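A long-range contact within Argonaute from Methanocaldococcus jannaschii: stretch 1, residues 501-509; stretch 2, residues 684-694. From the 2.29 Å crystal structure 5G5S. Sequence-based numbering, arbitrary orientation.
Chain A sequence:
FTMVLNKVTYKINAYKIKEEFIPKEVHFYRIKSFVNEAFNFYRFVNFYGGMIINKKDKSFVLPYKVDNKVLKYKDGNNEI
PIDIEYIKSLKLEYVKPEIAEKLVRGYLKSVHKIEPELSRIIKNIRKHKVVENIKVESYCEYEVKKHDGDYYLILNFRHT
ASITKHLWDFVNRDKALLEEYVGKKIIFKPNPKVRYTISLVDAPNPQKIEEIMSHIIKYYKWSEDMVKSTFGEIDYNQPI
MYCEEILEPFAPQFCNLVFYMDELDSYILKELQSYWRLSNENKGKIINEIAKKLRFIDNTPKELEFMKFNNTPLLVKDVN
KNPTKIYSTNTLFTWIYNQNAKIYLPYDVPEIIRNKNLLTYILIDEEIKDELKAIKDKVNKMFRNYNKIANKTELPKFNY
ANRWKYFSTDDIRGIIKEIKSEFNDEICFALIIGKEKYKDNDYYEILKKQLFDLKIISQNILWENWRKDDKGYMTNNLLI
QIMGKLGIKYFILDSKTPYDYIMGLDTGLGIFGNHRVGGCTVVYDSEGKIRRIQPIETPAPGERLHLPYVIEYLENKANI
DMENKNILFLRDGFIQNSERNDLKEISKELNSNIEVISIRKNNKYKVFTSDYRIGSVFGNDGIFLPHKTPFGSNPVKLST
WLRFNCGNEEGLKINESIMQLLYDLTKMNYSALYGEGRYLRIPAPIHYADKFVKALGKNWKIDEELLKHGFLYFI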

# COMPACT_ATOMS: atom_id res chain seq x y z
N TYR A 501 2.98 -15.87 14.75
CA TYR A 501 2.50 -15.32 13.49
C TYR A 501 2.57 -13.82 13.46
O TYR A 501 2.32 -13.15 14.46
CB TYR A 501 1.04 -15.71 13.20
CG TYR A 501 0.78 -17.20 13.15
CD1 TYR A 501 1.52 -18.03 12.30
CD2 TYR A 501 -0.24 -17.78 13.91
CE1 TYR A 501 1.28 -19.40 12.25
CE2 TYR A 501 -0.50 -19.14 13.85
CZ TYR A 501 0.27 -19.96 13.02
OH TYR A 501 0.03 -21.31 12.96
N ILE A 502 2.92 -13.29 12.30
CA ILE A 502 2.90 -11.88 11.95
C ILE A 502 1.95 -11.88 10.77
O ILE A 502 2.18 -12.61 9.78
CB ILE A 502 4.28 -11.27 11.65
CG1 ILE A 502 5.12 -11.20 12.96
CG2 ILE A 502 4.10 -9.87 11.00
CD1 ILE A 502 6.63 -11.07 12.76
N MET A 503 0.81 -11.19 10.93
CA MET A 503 -0.25 -11.22 9.94
C MET A 503 -0.52 -9.84 9.36
O MET A 503 -0.86 -8.91 10.08
CB MET A 503 -1.51 -11.86 10.54
CG MET A 503 -1.36 -13.34 10.84
SD MET A 503 -2.91 -14.04 11.45
CE MET A 503 -2.46 -15.75 11.72
N GLY A 504 -0.31 -9.72 8.06
CA GLY A 504 -0.56 -8.51 7.30
C GLY A 504 -2.00 -8.53 6.86
O GLY A 504 -2.47 -9.52 6.30
N LEU A 505 -2.73 -7.47 7.15
CA LEU A 505 -4.14 -7.44 6.84
C LEU A 505 -4.51 -6.21 6.05
O LEU A 505 -4.05 -5.12 6.35
CB LEU A 505 -4.95 -7.52 8.18
CG LEU A 505 -6.48 -7.43 8.13
CD1 LEU A 505 -7.09 -8.57 7.34
CD2 LEU A 505 -7.05 -7.41 9.52
N ASP A 506 -5.33 -6.41 5.02
CA ASP A 506 -5.91 -5.38 4.16
C ASP A 506 -7.38 -5.76 3.97
O ASP A 506 -7.69 -6.92 3.69
CB ASP A 506 -5.18 -5.26 2.82
CG ASP A 506 -5.60 -4.04 2.01
OD1 ASP A 506 -6.73 -4.05 1.45
OD2 ASP A 506 -4.81 -3.08 1.91
N THR A 507 -8.29 -4.79 4.15
CA THR A 507 -9.73 -4.99 4.05
C THR A 507 -10.41 -4.05 3.04
O THR A 507 -11.05 -3.06 3.41
CB THR A 507 -10.37 -5.05 5.46
OG1 THR A 507 -9.90 -3.95 6.23
CG2 THR A 507 -10.04 -6.35 6.19
N GLY A 508 -10.25 -4.38 1.75
CA GLY A 508 -10.80 -3.65 0.61
C GLY A 508 -12.30 -3.46 0.65
O GLY A 508 -12.77 -2.32 0.52
N LEU A 509 -13.06 -4.56 0.85
CA LEU A 509 -14.52 -4.53 0.95
C LEU A 509 -14.99 -4.95 2.35
O LEU A 509 -14.88 -4.17 3.29
CB LEU A 509 -15.16 -5.43 -0.11
N ALA A 684 6.73 -6.73 4.39
CA ALA A 684 6.19 -7.73 3.45
C ALA A 684 4.78 -8.32 3.77
O ALA A 684 3.98 -8.37 2.84
CB ALA A 684 7.22 -8.82 3.17
N PRO A 685 4.40 -8.68 5.03
CA PRO A 685 3.03 -9.20 5.26
C PRO A 685 1.90 -8.27 4.79
O PRO A 685 1.00 -8.71 4.07
CB PRO A 685 3.00 -9.46 6.77
CG PRO A 685 4.43 -9.63 7.16
CD PRO A 685 5.19 -8.70 6.28
N ILE A 686 1.98 -6.97 5.18
CA ILE A 686 0.98 -5.96 4.81
C ILE A 686 1.09 -5.57 3.32
O ILE A 686 0.06 -5.45 2.65
CB ILE A 686 0.88 -4.76 5.81
CG1 ILE A 686 -0.27 -3.78 5.44
CG2 ILE A 686 2.23 -4.05 6.02
CD1 ILE A 686 -0.59 -2.71 6.44
N HIS A 687 2.33 -5.44 2.80
CA HIS A 687 2.63 -5.14 1.39
C HIS A 687 1.98 -6.16 0.43
O HIS A 687 1.38 -5.78 -0.57
CB HIS A 687 4.16 -5.06 1.17
CG HIS A 687 4.57 -4.99 -0.27
ND1 HIS A 687 4.60 -3.78 -0.95
CD2 HIS A 687 4.95 -5.98 -1.12
CE1 HIS A 687 4.99 -4.07 -2.18
NE2 HIS A 687 5.20 -5.38 -2.33
N TYR A 688 2.14 -7.46 0.73
CA TYR A 688 1.61 -8.55 -0.09
C TYR A 688 0.11 -8.75 0.08
O TYR A 688 -0.54 -9.14 -0.89
CB TYR A 688 2.43 -9.84 0.08
CG TYR A 688 3.80 -9.77 -0.56
CD1 TYR A 688 3.95 -9.44 -1.90
CD2 TYR A 688 4.95 -10.11 0.16
CE1 TYR A 688 5.21 -9.41 -2.51
CE2 TYR A 688 6.21 -10.09 -0.43
CZ TYR A 688 6.34 -9.72 -1.76
OH TYR A 688 7.58 -9.67 -2.33
N ALA A 689 -0.45 -8.44 1.27
CA ALA A 689 -1.90 -8.48 1.51
C ALA A 689 -2.57 -7.43 0.58
O ALA A 689 -3.59 -7.73 -0.05
CB ALA A 689 -2.22 -8.16 2.96
N ASP A 690 -1.97 -6.23 0.49
CA ASP A 690 -2.47 -5.15 -0.36
C ASP A 690 -2.38 -5.52 -1.85
O ASP A 690 -3.33 -5.27 -2.58
CB ASP A 690 -1.74 -3.82 -0.06
CG ASP A 690 -2.25 -2.68 -0.92
OD1 ASP A 690 -3.45 -2.32 -0.79
OD2 ASP A 690 -1.48 -2.18 -1.77
N LYS A 691 -1.27 -6.16 -2.27
CA LYS A 691 -1.05 -6.62 -3.64
C LYS A 691 -2.05 -7.72 -4.05
O LYS A 691 -2.41 -7.81 -5.23
CB LYS A 691 0.40 -7.10 -3.82
CG LYS A 691 1.39 -5.99 -4.18
CD LYS A 691 2.78 -6.58 -4.42
CE LYS A 691 3.65 -5.74 -5.34
NZ LYS A 691 5.09 -6.15 -5.30
N PHE A 692 -2.49 -8.57 -3.10
CA PHE A 692 -3.45 -9.62 -3.38
C PHE A 692 -4.85 -9.04 -3.56
O PHE A 692 -5.56 -9.43 -4.49
CB PHE A 692 -3.43 -10.74 -2.32
CG PHE A 692 -4.47 -11.82 -2.56
CD1 PHE A 692 -4.24 -12.84 -3.47
CD2 PHE A 692 -5.71 -11.77 -1.93
CE1 PHE A 692 -5.21 -13.81 -3.71
CE2 PHE A 692 -6.68 -12.74 -2.17
CZ PHE A 692 -6.42 -13.76 -3.06
N VAL A 693 -5.22 -8.08 -2.70
CA VAL A 693 -6.52 -7.39 -2.75
C VAL A 693 -6.67 -6.63 -4.09
O VAL A 693 -7.73 -6.74 -4.71
CB VAL A 693 -6.81 -6.56 -1.47
CG1 VAL A 693 -8.07 -5.70 -1.61
CG2 VAL A 693 -6.96 -7.49 -0.26
N LYS A 694 -5.59 -5.97 -4.56
CA LYS A 694 -5.58 -5.27 -5.86
C LYS A 694 -5.74 -6.28 -7.00
O LYS A 694 -6.55 -6.04 -7.90
CB LYS A 694 -4.30 -4.43 -6.07
CG LYS A 694 -4.09 -3.26 -5.10
CD LYS A 694 -5.20 -2.20 -5.15
CE LYS A 694 -5.17 -1.29 -3.94
NZ LYS A 694 -6.48 -0.60 -3.73

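Two carboxylates face each other across this contact: OD2 of Asp506 lies 3.1 Å from OD1 of Asp690. Both atoms are acceptors of like charge, so the short distance does not signify a hydrogen bond, and no conventional hydrogen bond links the two stretches. If both are charged, aspartates at this spacing repel; the protonation state and any bridging partner cannot be read from these two stretches alone. Asp506 points its CA-to-CB bond toward the helix, whereas that of Asp690 leaves sideways, and both residues have chi1 in the t well.

The remainder is mostly close packing. Strand 501-506 runs in roughly the same direction as helix 684-694, at 34°, and their axes approach to 6.1 Å. So close an approach depends on Gly504, whose CA lies 3.9 Å from CA of Ile686 and 3.5 Å from C of Pro685. An ideal CB built on this glycine would sit 2.0 Å from C of Pro685 and 2.3 Å from N of Ile686, both clashes. The bare CA instead makes a CA-H...O contact with Pro685: CA of Gly504 is 3.6 Å from O of Pro685, with an angle of 159° at the hydrogen. That same carbonyl accepts the helical hydrogen bond from Ala689, with N of Ala689 3.2 Å from O of Pro685.

One turn onward, the small side chain of Ala689 points toward the strand, its CB 3.6 Å from O of Gly504 and 4.1 Å from CB of Asp506. Before the glycine, CG2 of Ile502 meets CG of Pro685 at 3.9 Å, an apolar contact. At the end of the strand and just beyond it, CG1 of Val693 lies 3.7 Å from OD1 of Asp506 and 4.1 Å from CA of Gly508. The CA-to-CB bonds of Met503 and Leu505 point away from the helix, consistent with strand alternation.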